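Local structure of teichoic acid D-alanine hydrolase (Staphylococcus aureus, 5ZH8) at residues A[82-88]-A[373-378]; A[354-359]-A[379-385]. The protein removes D-alanyl ester groups from wall teichoic acid and lipoteichoic acid by hydrolysis, influencing cell wall structure and the level of methicillin resistance. All coordinates share one frame; numbering follows the deposited sequence.

Contact 1 (A[82-88]-A[373-378]); sequences YLQSSLF and VRIKHI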
ATOM      1  N   TYR A  82      -6.487   2.285  22.012  1.00 50.77           N
ATOM      2  CA  TYR A  82      -6.287   1.477  20.818  1.00 49.38           C
ATOM      3  C   TYR A  82      -5.306   2.157  19.878  1.00 48.72           C
ATOM      4  O   TYR A  82      -4.360   1.526  19.417  1.00 48.86           O
ATOM      5  CB  TYR A  82      -7.608   1.204  20.099  1.00 47.93           C
ATOM      6  CG  TYR A  82      -7.398   0.826  18.668  1.00 46.48           C
ATOM      7  CD1 TYR A  82      -6.706  -0.323  18.341  1.00 46.80           C
ATOM      8  CD2 TYR A  82      -7.862   1.636  17.641  1.00 45.18           C
ATOM      9  CE1 TYR A  82      -6.478  -0.672  17.030  1.00 46.12           C
ATOM     10  CE2 TYR A  82      -7.653   1.295  16.313  1.00 44.37           C
ATOM     11  CZ  TYR A  82      -6.951   0.149  16.015  1.00 45.03           C
ATOM     12  OH  TYR A  82      -6.745  -0.186  14.702  1.00 44.64           O
ATOM     13  N   LEU A  83      -5.524   3.439  19.603  1.00 48.38           N
ATOM     14  CA  LEU A  83      -4.651   4.189  18.690  1.00 47.99           C
ATOM     15  C   LEU A  83      -3.215   4.259  19.186  1.00 49.55           C
ATOM     16  O   LEU A  83      -2.283   4.164  18.387  1.00 49.90           O
ATOM     17  CB  LEU A  83      -5.183   5.602  18.454  1.00 47.46           C
ATOM     18  CG  LEU A  83      -6.492   5.692  17.671  1.00 46.06           C
ATOM     19  CD1 LEU A  83      -6.895   7.150  17.529  1.00 45.89           C
ATOM     20  CD2 LEU A  83      -6.373   5.027  16.310  1.00 45.01           C
ATOM     21  N   GLN A  84      -3.029   4.417  20.496  1.00 51.07           N
ATOM     22  CA  GLN A  84      -1.689   4.431  21.061  1.00 52.71           C
ATOM     23  C   GLN A  84      -1.016   3.060  20.963  1.00 53.04           C
ATOM     24  O   GLN A  84       0.093   2.951  20.448  1.00 53.73           O
ATOM     25  CB  GLN A  84      -1.711   4.894  22.509  1.00 54.75           C
ATOM     26  CG  GLN A  84      -2.028   6.361  22.697  1.00 55.29           C
ATOM     27  CD  GLN A  84      -1.648   6.858  24.092  1.00 57.90           C
ATOM     28  OE1 GLN A  84      -0.675   6.392  24.714  1.00 59.42           O
ATOM     29  NE2 GLN A  84      -2.424   7.815  24.597  1.00 58.55           N
ATOM     30  N   SER A  85      -1.683   2.014  21.435  1.00 52.88           N
ATOM     31  CA  SER A  85      -1.065   0.687  21.467  1.00 53.54           C
ATOM     32  C   SER A  85      -0.938   0.039  20.081  1.00 52.24           C
ATOM     33  O   SER A  85      -0.136  -0.873  19.894  1.00 53.29           O
ATOM     34  CB  SER A  85      -1.813  -0.238  22.427  1.00 54.39           C
ATOM     35  OG  SER A  85      -3.166  -0.351  22.064  1.00 53.26           O
ATOM     36  N   SER A  86      -1.704   0.518  19.106  1.00 50.43           N
ATOM     37  CA  SER A  86      -1.556   0.054  17.722  1.00 49.46           C
ATOM     38  C   SER A  86      -0.529   0.869  16.919  1.00 49.13           C
ATOM     39  O   SER A  86      -0.369   0.654  15.723  1.00 48.39           O
ATOM     40  CB  SER A  86      -2.911   0.072  17.014  1.00 47.88           C
ATOM     41  OG  SER A  86      -3.448   1.377  17.008  1.00 47.12           O
ATOM     42  N   LEU A  87       0.161   1.795  17.580  1.00 49.93           N
ATOM     43  CA  LEU A  87       1.247   2.576  16.974  1.00 50.64           C
ATOM     44  C   LEU A  87       0.770   3.467  15.834  1.00 49.29           C
ATOM     45  O   LEU A  87       1.504   3.732  14.900  1.00 49.26           O
ATOM     46  CB  LEU A  87       2.380   1.656  16.501  1.00 51.88           C
ATOM     47  CG  LEU A  87       2.887   0.630  17.521  1.00 53.41           C
ATOM     48  CD1 LEU A  87       3.846  -0.353  16.867  1.00 54.65           C
ATOM     49  CD2 LEU A  87       3.532   1.341  18.695  1.00 54.70           C
ATOM     50  N   PHE A  88      -0.472   3.928  15.936  1.00 48.63           N
ATOM     51  CA  PHE A  88      -1.085   4.813  14.949  1.00 47.54           C
ATOM     52  C   PHE A  88      -0.235   6.064  14.781  1.00 48.51           C
ATOM     53  O   PHE A  88       0.142   6.691  15.769  1.00 49.61           O
ATOM     54  CB  PHE A  88      -2.487   5.189  15.432  1.00 46.53           C
ATOM     55  CG  PHE A  88      -3.224   6.135  14.528  1.00 45.66           C
ATOM     56  CD1 PHE A  88      -3.583   5.762  13.236  1.00 44.74           C
ATOM     57  CD2 PHE A  88      -3.603   7.394  14.989  1.00 45.93           C
ATOM     58  CE1 PHE A  88      -4.286   6.637  12.418  1.00 43.74           C
ATOM     59  CE2 PHE A  88      -4.309   8.268  14.175  1.00 44.91           C
ATOM     60  CZ  PHE A  88      -4.649   7.890  12.887  1.00 43.71           C
ATOM     61  N   VAL A 373      -9.101  -1.049   8.707  1.00 46.88           N
ATOM     62  CA  VAL A 373      -9.249  -1.900   9.871  1.00 47.56           C
ATOM     63  C   VAL A 373      -9.383  -1.030  11.114  1.00 46.95           C
ATOM     64  O   VAL A 373     -10.159  -1.349  12.013  1.00 47.63           O
ATOM     65  CB  VAL A 373      -8.062  -2.881  10.021  1.00 48.98           C
ATOM     66  CG1 VAL A 373      -8.076  -3.547  11.386  1.00 49.90           C
ATOM     67  CG2 VAL A 373      -8.105  -3.948   8.934  1.00 50.02           C
ATOM     68  N   ARG A 374      -8.642   0.075  11.153  1.00 46.06           N
ATOM     69  CA  ARG A 374      -8.655   0.950  12.325  1.00 45.73           C
ATOM     70  C   ARG A 374      -9.999   1.646  12.474  1.00 44.76           C
ATOM     71  O   ARG A 374     -10.619   1.591  13.529  1.00 45.33           O
ATOM     72  CB  ARG A 374      -7.542   2.004  12.256  1.00 45.40           C
ATOM     73  CG  ARG A 374      -6.123   1.458  12.174  1.00 46.22           C
ATOM     74  CD  ARG A 374      -5.144   2.602  11.951  1.00 46.26           C
ATOM     75  NE  ARG A 374      -3.739   2.209  12.074  1.00 47.11           N
ATOM     76  CZ  ARG A 374      -3.122   1.962  13.225  1.00 47.93           C
ATOM     77  NH1 ARG A 374      -3.783   2.028  14.373  1.00 48.19           N
ATOM     78  NH2 ARG A 374      -1.841   1.630  13.227  1.00 48.93           N
ATOM     79  N   ILE A 375     -10.441   2.302  11.408  1.00 43.79           N
ATOM     80  CA  ILE A 375     -11.676   3.077  11.447  1.00 43.04           C
ATOM     81  C   ILE A 375     -12.899   2.167  11.646  1.00 43.17           C
ATOM     82  O   ILE A 375     -13.874   2.578  12.264  1.00 43.00           O
ATOM     83  CB  ILE A 375     -11.818   3.973  10.191  1.00 42.28           C
ATOM     84  CG1 ILE A 375     -12.796   5.124  10.446  1.00 41.91           C
ATOM     85  CG2 ILE A 375     -12.245   3.161   8.973  1.00 42.38           C
ATOM     86  CD1 ILE A 375     -12.777   6.193   9.377  1.00 41.09           C
ATOM     87  N   LYS A 376     -12.833   0.934  11.145  1.00 43.58           N
ATOM     88  CA  LYS A 376     -13.900  -0.047  11.376  1.00 44.42           C
ATOM     89  C   LYS A 376     -13.971  -0.426  12.835  1.00 44.71           C
ATOM     90  O   LYS A 376     -15.050  -0.513  13.412  1.00 45.28           O
ATOM     91  CB  LYS A 376     -13.688  -1.317  10.556  1.00 45.65           C
ATOM     92  CG  LYS A 376     -14.047  -1.181   9.093  1.00 46.09           C
ATOM     93  CD  LYS A 376     -13.612  -2.417   8.322  1.00 48.02           C
ATOM     94  CE  LYS A 376     -14.180  -2.433   6.905  1.00 49.02           C
ATOM     95  NZ  LYS A 376     -14.453  -3.824   6.413  1.00 51.36           N
ATOM     96  N   HIS A 377     -12.810  -0.655  13.427  1.00 44.62           N
ATOM     97  CA  HIS A 377     -12.744  -1.064  14.813  1.00 45.33           C
ATOM     98  C   HIS A 377     -13.329   0.025  15.700  1.00 45.20           C
ATOM     99  O   HIS A 377     -14.001  -0.263  16.682  1.00 46.60           O
ATOM    100  CB  HIS A 377     -11.307  -1.365  15.205  1.00 45.48           C
ATOM    101  CG  HIS A 377     -11.150  -1.792  16.627  1.00 46.62           C
ATOM    102  ND1 HIS A 377     -11.653  -2.982  17.107  1.00 47.78           N
ATOM    103  CD2 HIS A 377     -10.542  -1.190  17.675  1.00 47.00           C
ATOM    104  CE1 HIS A 377     -11.369  -3.092  18.389  1.00 48.83           C
ATOM    105  NE2 HIS A 377     -10.686  -2.024  18.757  1.00 48.46           N
ATOM    106  N   ILE A 378     -13.084   1.277  15.342  1.00 43.95           N
ATOM    107  CA  ILE A 378     -13.606   2.406  16.102  1.00 43.85           C
ATOM    108  C   ILE A 378     -15.125   2.538  15.915  1.00 43.94           C
ATOM    109  O   ILE A 378     -15.872   2.663  16.879  1.00 45.08           O
ATOM    110  CB  ILE A 378     -12.891   3.707  15.692  1.00 42.82           C
ATOM    111  CG1 ILE A 378     -11.444   3.673  16.189  1.00 43.27           C
ATOM    112  CG2 ILE A 378     -13.622   4.928  16.228  1.00 43.14           C
ATOM    113  CD1 ILE A 378     -10.587   4.827  15.703  1.00 42.78           C
TER
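The Schellman-capped C-terminal end of helix 74-85 packs beside helix 371-382, with Arg-374 reaching from the second helix to Ser-86 in the cap and His-377 lying against Tyr-82. The arginine chain is extended from CG to NE, which carries its guanidinium across to the cap, where it grips Ser-86 end-on with two nitrogens. NH2 donates to the carbonyl of Ser-86, at 3.1 Å from O and nearly straight (168°), and NH1 donates to OG of the same serine over 2.7 Å. Both acceptors are close to the guanidinium plane, which helps fix its rotation. Ser-86 OG in turn donates to Tyr-82 O, 2.6 Å away, so the hydroxyl links the last helical turn to the arginine. Phe-88 adds its CB and CD1 over one face of the guanidinium, CD1 being 3.8 Å from Arg-374 CZ.

The Tyr-82 ring is swung toward the other helix by a chi1 of 159°, which turns CG away from the backbone N. His-377 meets it edge-to-face, placing CD2 over the ring centre 3.9 Å from Tyr-82 CG; Ser-86 OG lies over the opposite face. His-377 ND1 is bonded to Asp-381. Leu-87 of the second subunit also packs on this histidine. Such pairing of the helices before the first and after the last long strand of an antiparallel sheet is characteristic of the serine beta-lactamase and penicillin-binding protein fold.

Contact 2 (A[354-359]-A[379-385]); sequences YYNDKY and YNDILKQ
A chi1 of 62° sets the Asn-356 amide between its own backbone N and carbonyl carbon, while Gln-385 bends at chi2 (-60°) so that its amide folds back to meet it. The two side chains cross at about a right angle: Asn-356 ND2 donates to Gln-385 OE1 over 2.8 Å, arriving in the carbonyl plane on a lone pair. Gln-385 NE2 turns back to its own segment and bonds Leu-383 O, at 2.9 Å, consistent with OE1 facing the asparagine. A water also accepts from NE2 and, weakly, from Lys-358 NZ. The other end of the Asn-356 amide serves the hairpin between strands 349-355 and 359-365: OD1 accepts from Lys-358 N, 2.8 Å away, in an Asx turn, and from Tyr-359 N. One side chain thus shapes the turn and ties it to Gln-385, in the loop that follows helix 371-382, the last helix of this penicillin-binding-protein-like core.

Aromatic packing extends the contact along the helix. The edge of Tyr-354 points at the face of Tyr-379, with centroids 5.6 Å apart and planes at 88°. Gln-385 CB lies over the opposite face of Tyr-379, whose hydroxyl is bonded to Thr-338 O. Tyr-359 receives Leu-383 CD1 over one face, in a CH-pi contact 4.0 Å from the ring centroid, and Lys-358 CG over the other. The Gln-385 amide stands at the edge of the Tyr-359 ring, CD lying 3.5 Å from CD2, and the Tyr-359 hydroxyl continues to Lys-75 of helix 74-85.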
ATOM      1  N   TYR A 354     -15.749   7.561   8.261  1.00 37.74           N
ATOM      2  CA  TYR A 354     -16.956   6.761   8.433  1.00 38.09           C
ATOM      3  C   TYR A 354     -17.921   7.636   9.199  1.00 38.48           C
ATOM      4  O   TYR A 354     -17.523   8.254  10.189  1.00 38.45           O
ATOM      5  CB  TYR A 354     -16.672   5.522   9.272  1.00 38.61           C
ATOM      6  CG  TYR A 354     -16.207   4.291   8.529  1.00 38.51           C
ATOM      7  CD1 TYR A 354     -15.542   4.367   7.311  1.00 37.91           C
ATOM      8  CD2 TYR A 354     -16.401   3.037   9.093  1.00 39.22           C
ATOM      9  CE1 TYR A 354     -15.118   3.219   6.670  1.00 38.42           C
ATOM     10  CE2 TYR A 354     -15.975   1.893   8.467  1.00 39.52           C
ATOM     11  CZ  TYR A 354     -15.338   1.983   7.262  1.00 39.23           C
ATOM     12  OH  TYR A 354     -14.936   0.812   6.672  1.00 40.22           O
ATOM     13  N   TYR A 355     -19.174   7.712   8.754  1.00 38.88           N
ATOM     14  CA  TYR A 355     -20.154   8.476   9.510  1.00 39.76           C
ATOM     15  C   TYR A 355     -21.586   8.039   9.332  1.00 40.55           C
ATOM     16  O   TYR A 355     -21.923   7.302   8.402  1.00 40.51           O
ATOM     17  CB  TYR A 355     -20.024   9.976   9.216  1.00 39.67           C
ATOM     18  CG  TYR A 355     -20.554  10.451   7.885  1.00 39.40           C
ATOM     19  CD1 TYR A 355     -21.886  10.817   7.737  1.00 39.94           C
ATOM     20  CD2 TYR A 355     -19.715  10.583   6.787  1.00 38.80           C
ATOM     21  CE1 TYR A 355     -22.367  11.274   6.528  1.00 39.90           C
ATOM     22  CE2 TYR A 355     -20.195  11.045   5.570  1.00 38.63           C
ATOM     23  CZ  TYR A 355     -21.519  11.388   5.450  1.00 39.08           C
ATOM     24  OH  TYR A 355     -22.008  11.840   4.249  1.00 39.26           O
ATOM     25  N   ASN A 356     -22.409   8.492  10.275  1.00 41.72           N
ATOM     26  CA  ASN A 356     -23.857   8.350  10.220  1.00 42.94           C
ATOM     27  C   ASN A 356     -24.491   9.603  10.854  1.00 44.27           C
ATOM     28  O   ASN A 356     -23.847  10.655  10.896  1.00 44.14           O
ATOM     29  CB  ASN A 356     -24.312   7.025  10.868  1.00 43.73           C
ATOM     30  CG  ASN A 356     -23.977   6.925  12.340  1.00 44.29           C
ATOM     31  OD1 ASN A 356     -23.787   7.923  13.024  1.00 44.44           O
ATOM     32  ND2 ASN A 356     -23.930   5.704  12.840  1.00 44.91           N
ATOM     33  N   ASP A 357     -25.727   9.515  11.337  1.00 46.15           N
ATOM     34  CA  ASP A 357     -26.393  10.695  11.895  1.00 47.46           C
ATOM     35  C   ASP A 357     -25.947  11.039  13.321  1.00 48.46           C
ATOM     36  O   ASP A 357     -26.266  12.120  13.811  1.00 49.78           O
ATOM     37  CB  ASP A 357     -27.912  10.540  11.830  1.00 49.24           C
ATOM     38  CG  ASP A 357     -28.463  10.668  10.411  1.00 49.01           C
ATOM     39  OD1 ASP A 357     -27.679  10.861   9.455  1.00 47.66           O
ATOM     40  OD2 ASP A 357     -29.695  10.562  10.250  1.00 50.69           O
ATOM     41  N   LYS A 358     -25.217  10.140  13.982  1.00 48.27           N
ATOM     42  CA  LYS A 358     -24.704  10.406  15.329  1.00 49.35           C
ATOM     43  C   LYS A 358     -23.203  10.714  15.324  1.00 48.03           C
ATOM     44  O   LYS A 358     -22.771  11.716  15.890  1.00 48.84           O
ATOM     45  CB  LYS A 358     -24.980   9.225  16.260  1.00 50.53           C
ATOM     46  CG  LYS A 358     -24.794   9.564  17.732  1.00 52.46           C
ATOM     47  CD  LYS A 358     -25.031   8.365  18.627  1.00 54.19           C
ATOM     48  CE  LYS A 358     -24.776   8.683  20.094  1.00 56.21           C
ATOM     49  NZ  LYS A 358     -24.761   7.450  20.934  1.00 57.49           N
ATOM     50  N   TYR A 359     -22.417   9.849  14.696  1.00 46.31           N
ATOM     51  CA  TYR A 359     -20.968   9.991  14.697  1.00 45.47           C
ATOM     52  C   TYR A 359     -20.410  10.355  13.329  1.00 44.07           C
ATOM     53  O   TYR A 359     -20.854   9.829  12.309  1.00 43.53           O
ATOM     54  CB  TYR A 359     -20.310   8.689  15.162  1.00 45.26           C
ATOM     55  CG  TYR A 359     -20.560   8.360  16.608  1.00 46.81           C
ATOM     56  CD1 TYR A 359     -19.920   9.060  17.619  1.00 47.52           C
ATOM     57  CD2 TYR A 359     -21.446   7.350  16.968  1.00 47.83           C
ATOM     58  CE1 TYR A 359     -20.147   8.761  18.948  1.00 49.35           C
ATOM     59  CE2 TYR A 359     -21.680   7.042  18.295  1.00 49.60           C
ATOM     60  CZ  TYR A 359     -21.023   7.746  19.281  1.00 50.31           C
ATOM     61  OH  TYR A 359     -21.250   7.444  20.601  1.00 52.14           O
ATOM     62  N   TYR A 379     -15.573   2.492  14.671  1.00 43.09           N
ATOM     63  CA  TYR A 379     -16.975   2.723  14.340  1.00 43.37           C
ATOM     64  C   TYR A 379     -17.879   1.541  14.735  1.00 44.72           C
ATOM     65  O   TYR A 379     -18.939   1.723  15.344  1.00 45.41           O
ATOM     66  CB  TYR A 379     -17.074   3.004  12.843  1.00 42.15           C
ATOM     67  CG  TYR A 379     -18.441   3.402  12.336  1.00 42.22           C
ATOM     68  CD1 TYR A 379     -18.886   4.717  12.423  1.00 41.92           C
ATOM     69  CD2 TYR A 379     -19.270   2.465  11.722  1.00 42.77           C
ATOM     70  CE1 TYR A 379     -20.129   5.081  11.928  1.00 42.29           C
ATOM     71  CE2 TYR A 379     -20.512   2.812  11.228  1.00 42.97           C
ATOM     72  CZ  TYR A 379     -20.940   4.119  11.328  1.00 42.73           C
ATOM     73  OH  TYR A 379     -22.172   4.460  10.824  1.00 42.96           O
ATOM     74  N   ASN A 380     -17.455   0.336  14.377  1.00 45.05           N
ATOM     75  CA  ASN A 380     -18.250  -0.856  14.614  1.00 46.71           C
ATOM     76  C   ASN A 380     -18.025  -1.436  16.005  1.00 48.52           C
ATOM     77  O   ASN A 380     -18.986  -1.700  16.721  1.00 50.36           O
ATOM     78  CB  ASN A 380     -17.944  -1.919  13.556  1.00 46.64           C
ATOM     79  CG  ASN A 380     -18.289  -1.459  12.156  1.00 45.41           C
ATOM     80  OD1 ASN A 380     -19.273  -0.755  11.952  1.00 45.33           O
ATOM     81  ND2 ASN A 380     -17.493  -1.867  11.185  1.00 44.73           N
ATOM     82  N   ASP A 381     -16.770  -1.646  16.393  1.00 48.66           N
ATOM     83  CA  ASP A 381     -16.499  -2.357  17.640  1.00 50.49           C
ATOM     84  C   ASP A 381     -16.635  -1.456  18.863  1.00 51.19           C
ATOM     85  O   ASP A 381     -17.346  -1.798  19.809  1.00 52.91           O
ATOM     86  CB  ASP A 381     -15.126  -3.043  17.606  1.00 50.67           C
ATOM     87  CG  ASP A 381     -15.017  -4.085  16.495  1.00 50.91           C
ATOM     88  OD1 ASP A 381     -16.062  -4.630  16.069  1.00 51.73           O
ATOM     89  OD2 ASP A 381     -13.887  -4.365  16.042  1.00 50.51           O
ATOM     90  N   ILE A 382     -15.979  -0.301  18.850  1.00 50.24           N
ATOM     91  CA  ILE A 382     -15.966   0.551  20.035  1.00 51.21           C
ATOM     92  C   ILE A 382     -17.235   1.394  20.137  1.00 51.66           C
ATOM     93  O   ILE A 382     -17.921   1.354  21.155  1.00 53.47           O
ATOM     94  CB  ILE A 382     -14.715   1.443  20.083  1.00 50.32           C
ATOM     95  CG1 ILE A 382     -13.456   0.566  20.118  1.00 50.55           C
ATOM     96  CG2 ILE A 382     -14.775   2.358  21.296  1.00 51.61           C
ATOM     97  CD1 ILE A 382     -12.143   1.332  20.126  1.00 50.09           C
ATOM     98  N   LEU A 383     -17.549   2.147  19.086  1.00 50.28           N
ATOM     99  CA  LEU A 383     -18.750   2.988  19.074  1.00 50.65           C
ATOM    100  C   LEU A 383     -20.043   2.220  18.776  1.00 51.62           C
ATOM    101  O   LEU A 383     -21.125   2.776  18.920  1.00 52.25           O
ATOM    102  CB  LEU A 383     -18.590   4.135  18.072  1.00 48.93           C
ATOM    103  CG  LEU A 383     -17.404   5.079  18.308  1.00 48.05           C
ATOM    104  CD1 LEU A 383     -17.361   6.120  17.205  1.00 46.72           C
ATOM    105  CD2 LEU A 383     -17.478   5.752  19.663  1.00 49.47           C
ATOM    106  N   LYS A 384     -19.922   0.963  18.346  1.00 52.31           N
ATOM    107  CA  LYS A 384     -21.068   0.052  18.159  1.00 54.01           C
ATOM    108  C   LYS A 384     -22.129   0.595  17.191  1.00 53.50           C
ATOM    109  O   LYS A 384     -23.330   0.559  17.479  1.00 54.88           O
ATOM    110  CB  LYS A 384     -21.685  -0.314  19.509  1.00 56.56           C
ATOM    111  CG  LYS A 384     -20.712  -1.015  20.425  1.00 58.06           C
ATOM    112  CD  LYS A 384     -21.338  -1.319  21.781  1.00 61.24           C
ATOM    113  CE  LYS A 384     -21.497  -0.067  22.639  1.00 62.01           C
ATOM    114  NZ  LYS A 384     -21.634  -0.395  24.095  1.00 64.67           N
ATOM    115  N   GLN A 385     -21.668   1.082  16.041  1.00 51.67           N
ATOM    116  CA  GLN A 385     -22.546   1.670  15.023  1.00 51.23           C
ATOM    117  C   GLN A 385     -22.819   0.740  13.846  1.00 51.27           C
ATOM    118  O   GLN A 385     -23.295   1.178  12.805  1.00 50.30           O
ATOM    119  CB  GLN A 385     -21.938   2.978  14.511  1.00 49.37           C
ATOM    120  CG  GLN A 385     -21.782   4.023  15.594  1.00 49.77           C
ATOM    121  CD  GLN A 385     -23.111   4.394  16.215  1.00 51.11           C
ATOM    122  OE1 GLN A 385     -23.950   5.013  15.573  1.00 51.18           O
ATOM    123  NE2 GLN A 385     -23.309   4.008  17.465  1.00 52.64           N
TER
HETATM  124  O   HOH W   1     -25.882   4.676  19.379  1.00 53.70           O

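Helix 371-382 serves both contacts, whose centres lie 14 Å apart. In contact 1 it meets the end of helix 74-85 in a partly buried place that the second subunit also reaches; in contact 2 its C-terminal end meets the hairpin turn of the sheet, almost wholly buried and untouched by the other chain. Both use edge-to-face aromatic pairs, but the polar link is a charged guanidinium on a helix cap in the first and a bond between neutral amides in the second. Wide, pi-type turns of the shared helix join them, with probable hydrogen bonds from Ile-382 N to His-377 O and from Leu-383 N to Ile-378 O, and Ile-375 and Lys-376 pack against Tyr-354.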